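Putative methyl-accepting chemotaxis signal transduction protein (Campylobacter jejuni subsp. jejuni serotype O:2, PDB 4XMR) probably senses isoleucine and related amino acids through a periplasmic tandem PAS (double Cache) domain and passes the signal across the membrane to direct chemotaxis. Local coordinates at residues B[41-46]-B[66-71]; B[83-88]-B[102-107]. All blocks are in the same frame, centred on the assembly; numbering follows the deposited sequence.

Contact 1: B[41-46]-B[66-71]; sequences RALEKD and GPILKY
Leu-43 reaches the side chain of Ile-68 with one methyl, CD1, which lies 3.6 Å from Ile-68 CG2. Its CG stands anti to the backbone N (chi1 179°), and this carries the branched end to the neighbouring helix although the CB does not point there. The other methyl serves a second partner more loosely, with Leu-43 CD2 4.4 Å from Leu-69 CD2. The CB of Ile-68 points toward the facing helix, and its branches divide: CG2 takes Leu-43, while CD1 comes to 3.9 Å from the backbone O of Asp-46. The axes of the two short helical segments approach to 10.6 Å and run nearly antiparallel at 161°. That spacing, the 170 Å² buried and the absence of any hydrogen bond between the segments describe light apolar packing. The carboxylate of Asp-46 is engaged elsewhere, its OD2 hydrogen-bonded to Tyr-72 OH and to His-74 ND1 of the second subunit. Tyr-71 of that subunit packs on Ile-68, so the Asp-46 and Ile-68 side borders the dimer interface. Helix 9-48 and helix 58-76 lie side by side on the six-stranded PAS-like sheet, where Leu-43 and Leu-69 rest on Val-81 of strand 80-84 and Leu-69 extends to strand 90-94.

Contact 2: B[83-88]-B[102-107]; sequences LGLNNG and PELRDD
Leu-85 and Leu-104 make the apolar half of this contact, with Leu-85 CD1 4.4 Å from Leu-104 CD2. Leu-85 points toward the other segment, whereas Leu-104 gets there only by the end of its chain. Its CG lies anti to the carbonyl carbon (chi1 -72°); the extended second torsion belongs to CD1, and the other branch, CD2, turns to Leu-85. Between the segments this is a touch of single methyls, but helix 58-76 closes over both: Ile-61 packs on Leu-85, and Ile-62 and Glu-58 on Leu-104.

The other half is polar and looser. The backbone oxygens Gly-88 O and Arg-105 O stand 4.3 Å apart, and a single water fills the bridging role, 2.9 Å from Gly-88 O and equally 2.9 Å from Arg-105 O. It donates to both, so each of its hydrogens is spent on one carbonyl. Gly-88 ends a type I turn begun at Leu-85, closed by Gly-88 N to Leu-85 O at 2.9 Å; its positive phi of 97° turns the chain into strand 90-94. Beyond the water, Arg-105 leads away and pairs with Asp-107 of its own segment. Arg-105 NH2 lies 2.8 Å from Asp-107 OD1, meeting the carboxylate on its syn side, with the oxygen tilted out of the guanidinium plane. The N-H...O angle of 133° shows a bent bond.

No direct hydrogen bond joins the segments, as expected of strands 80-84 and 103-105, which flank strand 90-94 from its two sides. Two carbonyl oxygens brought near each other have no donor between them and would probably repel slightly, and the shared water offers the donors that neither backbone oxygen can supply.

From the N terminus, the long helix 9-48 runs to the six-stranded sheet, and contact 1 closes the first loop by bringing helix 58-76 back alongside it, with 19 residues between the segments. Helix 58-76 then leads directly to strand 80-84, at whose end contact 2 opens; 13 residues, including strand 90-94, pass before 102-107 closes it. The two loops are in series, neither enclosing the other. They still meet in space: their centres are 16 Å apart, Gly-66 O packs at 3.4 Å from Pro-102 CG, and helix 58-76 touches both. Contact 1 ties the helices together beside the dimer partner; contact 2 joins the turn after inner strand 80-84 to edge strand 103-105.

Contact 1: B[41-46]-B[66-71]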
ATOM      1  N   ARG B  41     -10.778  -9.345   7.208  1.00 10.87           N
ATOM      2  CA  ARG B  41     -12.240  -9.390   7.140  1.00 11.26           C
ATOM      3  C   ARG B  41     -12.727 -10.218   5.955  1.00 11.61           C
ATOM      4  O   ARG B  41     -13.697 -10.970   6.070  1.00 12.29           O
ATOM      5  CB  ARG B  41     -12.828  -7.983   7.044  1.00 13.51           C
ATOM      6  CG  ARG B  41     -12.889  -7.224   8.366  1.00 19.06           C
ATOM      7  CD  ARG B  41     -13.737  -5.964   8.218  1.00 23.99           C
ATOM      8  NE  ARG B  41     -13.016  -4.953   7.462  1.00 36.54           N
ATOM      9  CZ  ARG B  41     -12.261  -4.016   8.020  1.00 31.85           C
ATOM     10  NH1 ARG B  41     -12.156  -3.949   9.344  1.00 34.42           N
ATOM     11  NH2 ARG B  41     -11.628  -3.140   7.259  1.00 31.73           N
ATOM     12  N   ALA B  42     -12.072 -10.069   4.809  1.00 10.12           N
ATOM     13  CA  ALA B  42     -12.450 -10.833   3.625  1.00  9.96           C
ATOM     14  C   ALA B  42     -12.250 -12.330   3.873  1.00 10.32           C
ATOM     15  O   ALA B  42     -13.094 -13.158   3.499  1.00 10.69           O
ATOM     16  CB  ALA B  42     -11.656 -10.368   2.411  1.00 10.47           C
ATOM     17  N   LEU B  43     -11.126 -12.675   4.492  1.00  9.13           N
ATOM     18  CA  LEU B  43     -10.822 -14.063   4.816  1.00  8.73           C
ATOM     19  C   LEU B  43     -11.880 -14.633   5.773  1.00  9.77           C
ATOM     20  O   LEU B  43     -12.387 -15.733   5.552  1.00 10.04           O
ATOM     21  CB  LEU B  43      -9.411 -14.161   5.397  1.00  9.61           C
ATOM     22  CG  LEU B  43      -8.929 -15.545   5.816  1.00 10.63           C
ATOM     23  CD1 LEU B  43      -9.202 -16.599   4.749  1.00 11.23           C
ATOM     24  CD2 LEU B  43      -7.434 -15.465   6.090  1.00 13.04           C
ATOM     25  N   GLU B  44     -12.229 -13.884   6.818  1.00 10.31           N
ATOM     26  CA  GLU B  44     -13.290 -14.307   7.732  1.00 11.09           C
ATOM     27  C   GLU B  44     -14.577 -14.621   6.979  1.00 11.71           C
ATOM     28  O   GLU B  44     -15.229 -15.632   7.237  1.00 11.90           O
ATOM     29  CB  GLU B  44     -13.555 -13.202   8.758  1.00 15.66           C
ATOM     30  CG  GLU B  44     -14.912 -13.313   9.495  1.00 20.80           C
ATOM     31  CD  GLU B  44     -15.265 -12.063  10.291  1.00 25.33           C
ATOM     32  OE1 GLU B  44     -15.043 -10.936   9.785  1.00 29.78           O
ATOM     33  OE2 GLU B  44     -15.763 -12.204  11.430  1.00 27.51           O
ATOM     34  N   LYS B  45     -14.946 -13.742   6.058  1.00 11.31           N
ATOM     35  CA  LYS B  45     -16.202 -13.896   5.328  1.00 12.59           C
ATOM     36  C   LYS B  45     -16.174 -15.154   4.458  1.00 12.14           C
ATOM     37  O   LYS B  45     -17.165 -15.888   4.394  1.00 13.07           O
ATOM     38  CB  LYS B  45     -16.499 -12.648   4.493  1.00 14.48           C
ATOM     39  CG  LYS B  45     -17.855 -12.635   3.802  1.00 20.48           C
ATOM     40  CD  LYS B  45     -18.067 -11.319   3.049  1.00 23.27           C
ATOM     41  CE  LYS B  45     -19.381 -11.318   2.282  1.00 29.44           C
ATOM     42  NZ  LYS B  45     -19.626 -10.005   1.620  1.00 43.89           N
ATOM     43  N   ASP B  46     -15.045 -15.424   3.806  1.00 10.95           N
ATOM     44  CA  ASP B  46     -14.958 -16.631   2.997  1.00 11.61           C
ATOM     45  C   ASP B  46     -14.984 -17.900   3.855  1.00 11.23           C
ATOM     46  O   ASP B  46     -15.579 -18.894   3.464  1.00 12.60           O
ATOM     47  CB  ASP B  46     -13.720 -16.581   2.097  1.00 11.59           C
ATOM     48  CG  ASP B  46     -14.023 -16.001   0.728  1.00 13.40           C
ATOM     49  OD1 ASP B  46     -15.164 -16.175   0.232  1.00 16.29           O
ATOM     50  OD2 ASP B  46     -13.114 -15.390   0.128  1.00 13.09           O
ATOM     51  N   GLY B  66      -8.418 -25.150   5.017  1.00 11.91           N
ATOM     52  CA  GLY B  66      -7.007 -25.096   4.667  1.00 11.95           C
ATOM     53  C   GLY B  66      -6.690 -24.437   3.332  1.00 11.85           C
ATOM     54  O   GLY B  66      -5.825 -23.563   3.266  1.00 11.87           O
ATOM     55  N   PRO B  67      -7.373 -24.857   2.253  1.00 12.19           N
ATOM     56  CA  PRO B  67      -7.087 -24.217   0.963  1.00 13.14           C
ATOM     57  C   PRO B  67      -7.335 -22.709   0.996  1.00 11.77           C
ATOM     58  O   PRO B  67      -6.590 -21.960   0.374  1.00 12.30           O
ATOM     59  CB  PRO B  67      -8.051 -24.926   0.001  1.00 15.69           C
ATOM     60  CG  PRO B  67      -8.249 -26.277   0.610  1.00 17.77           C
ATOM     61  CD  PRO B  67      -8.276 -26.013   2.102  1.00 14.36           C
ATOM     62  N   ILE B  68      -8.359 -22.270   1.715  1.00 11.35           N
ATOM     63  CA  ILE B  68      -8.651 -20.841   1.770  1.00 10.39           C
ATOM     64  C   ILE B  68      -7.512 -20.088   2.466  1.00  9.84           C
ATOM     65  O   ILE B  68      -7.067 -19.036   1.988  1.00 10.43           O
ATOM     66  CB  ILE B  68      -9.991 -20.558   2.499  1.00 11.26           C
ATOM     67  CG1 ILE B  68     -11.112 -21.412   1.913  1.00 14.19           C
ATOM     68  CG2 ILE B  68     -10.337 -19.091   2.374  1.00 12.55           C
ATOM     69  CD1 ILE B  68     -12.497 -21.142   2.529  1.00 16.15           C
ATOM     70  N   LEU B  69      -7.017 -20.639   3.575  1.00 10.24           N
ATOM     71  CA  LEU B  69      -5.904 -20.013   4.282  1.00 10.24           C
ATOM     72  C   LEU B  69      -4.694 -19.901   3.373  1.00 10.17           C
ATOM     73  O   LEU B  69      -4.017 -18.873   3.350  1.00 10.36           O
ATOM     74  CB  LEU B  69      -5.515 -20.814   5.526  1.00 10.25           C
ATOM     75  CG  LEU B  69      -6.592 -21.075   6.575  1.00 10.84           C
ATOM     76  CD1 LEU B  69      -6.006 -21.914   7.721  1.00 13.33           C
ATOM     77  CD2 LEU B  69      -7.183 -19.774   7.101  1.00 13.40           C
ATOM     78  N   LYS B  70      -4.410 -20.969   2.631  0.57  9.81           N
ATOM     79  CA  LYS B  70      -3.249 -20.978   1.752  0.57 10.45           C
ATOM     80  C   LYS B  70      -3.361 -19.953   0.623  0.57  9.86           C
ATOM     81  O   LYS B  70      -2.413 -19.214   0.346  0.57 10.59           O
ATOM     82  CB  LYS B  70      -3.027 -22.373   1.162  0.57 12.63           C
ATOM     83  CG  LYS B  70      -1.797 -22.459   0.254  0.57 16.63           C
ATOM     84  CD  LYS B  70      -1.607 -23.850  -0.342  0.57 24.65           C
ATOM     85  CE  LYS B  70      -2.533 -24.089  -1.523  0.57 26.57           C
ATOM     86  NZ  LYS B  70      -2.076 -25.234  -2.374  0.57 24.30           N
ATOM     87  N   TYR B  71      -4.503 -19.923  -0.054  1.00 11.29           N
ATOM     88  CA  TYR B  71      -4.652 -19.007  -1.182  1.00 11.78           C
ATOM     89  C   TYR B  71      -4.593 -17.566  -0.679  1.00 11.35           C
ATOM     90  O   TYR B  71      -3.938 -16.719  -1.282  1.00 11.56           O
ATOM     91  CB  TYR B  71      -5.944 -19.274  -1.967  1.00 13.35           C
ATOM     92  CG  TYR B  71      -5.952 -20.604  -2.681  1.00 16.68           C
ATOM     93  CD1 TYR B  71      -4.852 -21.024  -3.418  1.00 15.94           C
ATOM     94  CD2 TYR B  71      -7.049 -21.457  -2.591  1.00 20.09           C
ATOM     95  CE1 TYR B  71      -4.856 -22.263  -4.081  1.00 19.69           C
ATOM     96  CE2 TYR B  71      -7.059 -22.681  -3.243  1.00 23.20           C
ATOM     97  CZ  TYR B  71      -5.969 -23.090  -3.981  1.00 23.35           C
ATOM     98  OH  TYR B  71      -6.016 -24.324  -4.618  1.00 31.23           O
TER

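Contact 2: B[83-88]-B[102-107]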
ATOM      1  N   LEU B  83      -6.205 -20.757  11.629  1.00 11.00           N
ATOM      2  CA  LEU B  83      -7.442 -20.813  12.394  1.00 11.48           C
ATOM      3  C   LEU B  83      -7.191 -21.570  13.689  1.00 12.42           C
ATOM      4  O   LEU B  83      -6.885 -22.765  13.668  1.00 13.55           O
ATOM      5  CB  LEU B  83      -8.554 -21.485  11.582  1.00 12.34           C
ATOM      6  CG  LEU B  83      -9.934 -21.555  12.251  1.00 13.23           C
ATOM      7  CD1 LEU B  83     -10.505 -20.161  12.512  1.00 15.83           C
ATOM      8  CD2 LEU B  83     -10.901 -22.411  11.424  1.00 15.62           C
ATOM      9  N   GLY B  84      -7.281 -20.859  14.812  1.00 12.14           N
ATOM     10  CA  GLY B  84      -7.153 -21.482  16.121  1.00 13.29           C
ATOM     11  C   GLY B  84      -8.483 -22.004  16.630  1.00 14.07           C
ATOM     12  O   GLY B  84      -9.464 -21.287  16.626  1.00 14.70           O
ATOM     13  N   LEU B  85      -8.507 -23.249  17.096  1.00 20.43           N
ATOM     14  CA  LEU B  85      -9.748 -23.872  17.579  1.00 22.64           C
ATOM     15  C   LEU B  85      -9.842 -23.879  19.110  1.00 23.44           C
ATOM     16  O   LEU B  85      -8.829 -23.771  19.793  1.00 28.08           O
ATOM     17  CB  LEU B  85      -9.849 -25.308  17.049  1.00 24.57           C
ATOM     18  CG  LEU B  85      -9.700 -25.469  15.531  1.00 22.29           C
ATOM     19  CD1 LEU B  85      -9.729 -26.934  15.110  1.00 25.21           C
ATOM     20  CD2 LEU B  85     -10.758 -24.670  14.773  1.00 25.49           C
ATOM     21  N   ASN B  86     -11.054 -24.032  19.648  1.00 30.14           N
ATOM     22  CA  ASN B  86     -11.230 -24.084  21.104  1.00 35.17           C
ATOM     23  C   ASN B  86     -10.546 -25.280  21.756  1.00 34.56           C
ATOM     24  O   ASN B  86     -10.182 -25.231  22.932  1.00 43.74           O
ATOM     25  CB  ASN B  86     -12.711 -24.041  21.508  1.00 36.88           C
ATOM     26  CG  ASN B  86     -12.912 -24.172  23.018  1.00 45.45           C
ATOM     27  OD1 ASN B  86     -12.503 -23.303  23.793  1.00 34.55           O
ATOM     28  ND2 ASN B  86     -13.541 -25.267  23.441  1.00 45.33           N
ATOM     29  N   ASN B  87     -10.356 -26.356  20.998  1.00 33.22           N
ATOM     30  CA  ASN B  87      -9.662 -27.512  21.553  1.00 34.31           C
ATOM     31  C   ASN B  87      -8.157 -27.278  21.622  1.00 29.27           C
ATOM     32  O   ASN B  87      -7.402 -28.136  22.073  1.00 36.47           O
ATOM     33  CB  ASN B  87     -10.022 -28.816  20.825  1.00 33.95           C
ATOM     34  CG  ASN B  87      -9.457 -28.895  19.414  1.00 28.71           C
ATOM     35  OD1 ASN B  87      -8.804 -27.975  18.925  1.00 27.13           O
ATOM     36  ND2 ASN B  87      -9.704 -30.021  18.756  1.00 30.96           N
ATOM     37  N   GLY B  88      -7.730 -26.104  21.162  1.00 30.21           N
ATOM     38  CA  GLY B  88      -6.345 -25.699  21.294  1.00 29.09           C
ATOM     39  C   GLY B  88      -5.519 -25.965  20.054  1.00 23.37           C
ATOM     40  O   GLY B  88      -4.399 -25.481  19.941  1.00 25.47           O
ATOM     41  N   PRO B 102      -2.023 -26.918   4.616  1.00 20.01           N
ATOM     42  CA  PRO B 102      -2.040 -26.572   6.041  1.00 17.60           C
ATOM     43  C   PRO B 102      -2.415 -27.771   6.903  1.00 19.09           C
ATOM     44  O   PRO B 102      -3.282 -28.573   6.533  1.00 20.50           O
ATOM     45  CB  PRO B 102      -3.127 -25.502   6.118  1.00 17.03           C
ATOM     46  CG  PRO B 102      -3.067 -24.839   4.780  1.00 16.95           C
ATOM     47  CD  PRO B 102      -2.818 -25.967   3.815  1.00 19.80           C
ATOM     48  N   GLU B 103      -1.743 -27.900   8.038  1.00 22.47           N
ATOM     49  CA  GLU B 103      -1.993 -28.995   8.958  1.00 24.30           C
ATOM     50  C   GLU B 103      -2.327 -28.452  10.336  1.00 20.31           C
ATOM     51  O   GLU B 103      -2.093 -27.266  10.630  1.00 19.27           O
ATOM     52  CB  GLU B 103      -0.773 -29.915   9.045  1.00 29.23           C
ATOM     53  CG  GLU B 103      -0.459 -30.655   7.757  1.00 39.25           C
ATOM     54  CD  GLU B 103       0.786 -31.510   7.872  1.00 48.57           C
ATOM     55  OE1 GLU B 103       1.542 -31.325   8.849  1.00 50.38           O
ATOM     56  OE2 GLU B 103       1.007 -32.368   6.991  1.00 62.92           O
ATOM     57  N   LEU B 104      -2.889 -29.324  11.165  1.00 20.43           N
ATOM     58  CA  LEU B 104      -3.209 -28.997  12.547  1.00 19.42           C
ATOM     59  C   LEU B 104      -1.974 -29.146  13.418  1.00 22.81           C
ATOM     60  O   LEU B 104      -1.302 -30.174  13.389  1.00 25.80           O
ATOM     61  CB  LEU B 104      -4.334 -29.885  13.087  1.00 23.82           C
ATOM     62  CG  LEU B 104      -5.752 -29.650  12.582  1.00 23.31           C
ATOM     63  CD1 LEU B 104      -6.714 -30.632  13.232  1.00 25.96           C
ATOM     64  CD2 LEU B 104      -6.203 -28.224  12.850  1.00 20.93           C
ATOM     65  N   ARG B 105      -1.675 -28.104  14.182  1.00 19.86           N
ATOM     66  CA  ARG B 105      -0.622 -28.152  15.184  1.00 20.52           C
ATOM     67  C   ARG B 105      -1.311 -28.192  16.541  1.00 22.34           C
ATOM     68  O   ARG B 105      -2.271 -27.459  16.764  1.00 20.90           O
ATOM     69  CB  ARG B 105       0.258 -26.901  15.105  1.00 23.62           C
ATOM     70  CG  ARG B 105       0.919 -26.630  13.753  1.00 27.93           C
ATOM     71  CD  ARG B 105       2.211 -27.414  13.588  1.00 26.46           C
ATOM     72  NE  ARG B 105       2.979 -27.478  14.830  1.00 25.60           N
ATOM     73  CZ  ARG B 105       3.963 -26.646  15.159  1.00 23.64           C
ATOM     74  NH1 ARG B 105       4.318 -25.665  14.335  1.00 24.96           N
ATOM     75  NH2 ARG B 105       4.598 -26.799  16.313  1.00 24.57           N
ATOM     76  N   ASP B 106      -0.837 -29.033  17.455  1.00 25.79           N
ATOM     77  CA  ASP B 106      -1.501 -29.127  18.752  1.00 27.00           C
ATOM     78  C   ASP B 106      -0.674 -28.593  19.923  1.00 26.85           C
ATOM     79  O   ASP B 106      -1.098 -28.684  21.073  1.00 29.65           O
ATOM     80  CB  ASP B 106      -1.985 -30.560  19.034  1.00 32.64           C
ATOM     81  CG  ASP B 106      -0.871 -31.585  18.962  1.00 40.78           C
ATOM     82  OD1 ASP B 106       0.306 -31.212  19.142  1.00 39.23           O
ATOM     83  OD2 ASP B 106      -1.176 -32.774  18.734  1.00 48.76           O
ATOM     84  N   ASP B 107       0.490 -28.020  19.628  1.00 27.45           N
ATOM     85  CA  ASP B 107       1.432 -27.632  20.679  1.00 29.70           C
ATOM     86  C   ASP B 107       1.812 -26.150  20.688  1.00 32.40           C
ATOM     87  O   ASP B 107       2.916 -25.795  21.104  1.00 30.82           O
ATOM     88  CB  ASP B 107       2.700 -28.487  20.582  1.00 32.65           C
ATOM     89  CG  ASP B 107       3.411 -28.330  19.247  1.00 38.65           C
ATOM     90  OD1 ASP B 107       2.822 -27.739  18.317  1.00 36.65           O
ATOM     91  OD2 ASP B 107       4.558 -28.810  19.127  1.00 40.41           O
TER
HETATM   92  O   HOH W   1      -1.700 -25.692  18.997  1.00 24.08           O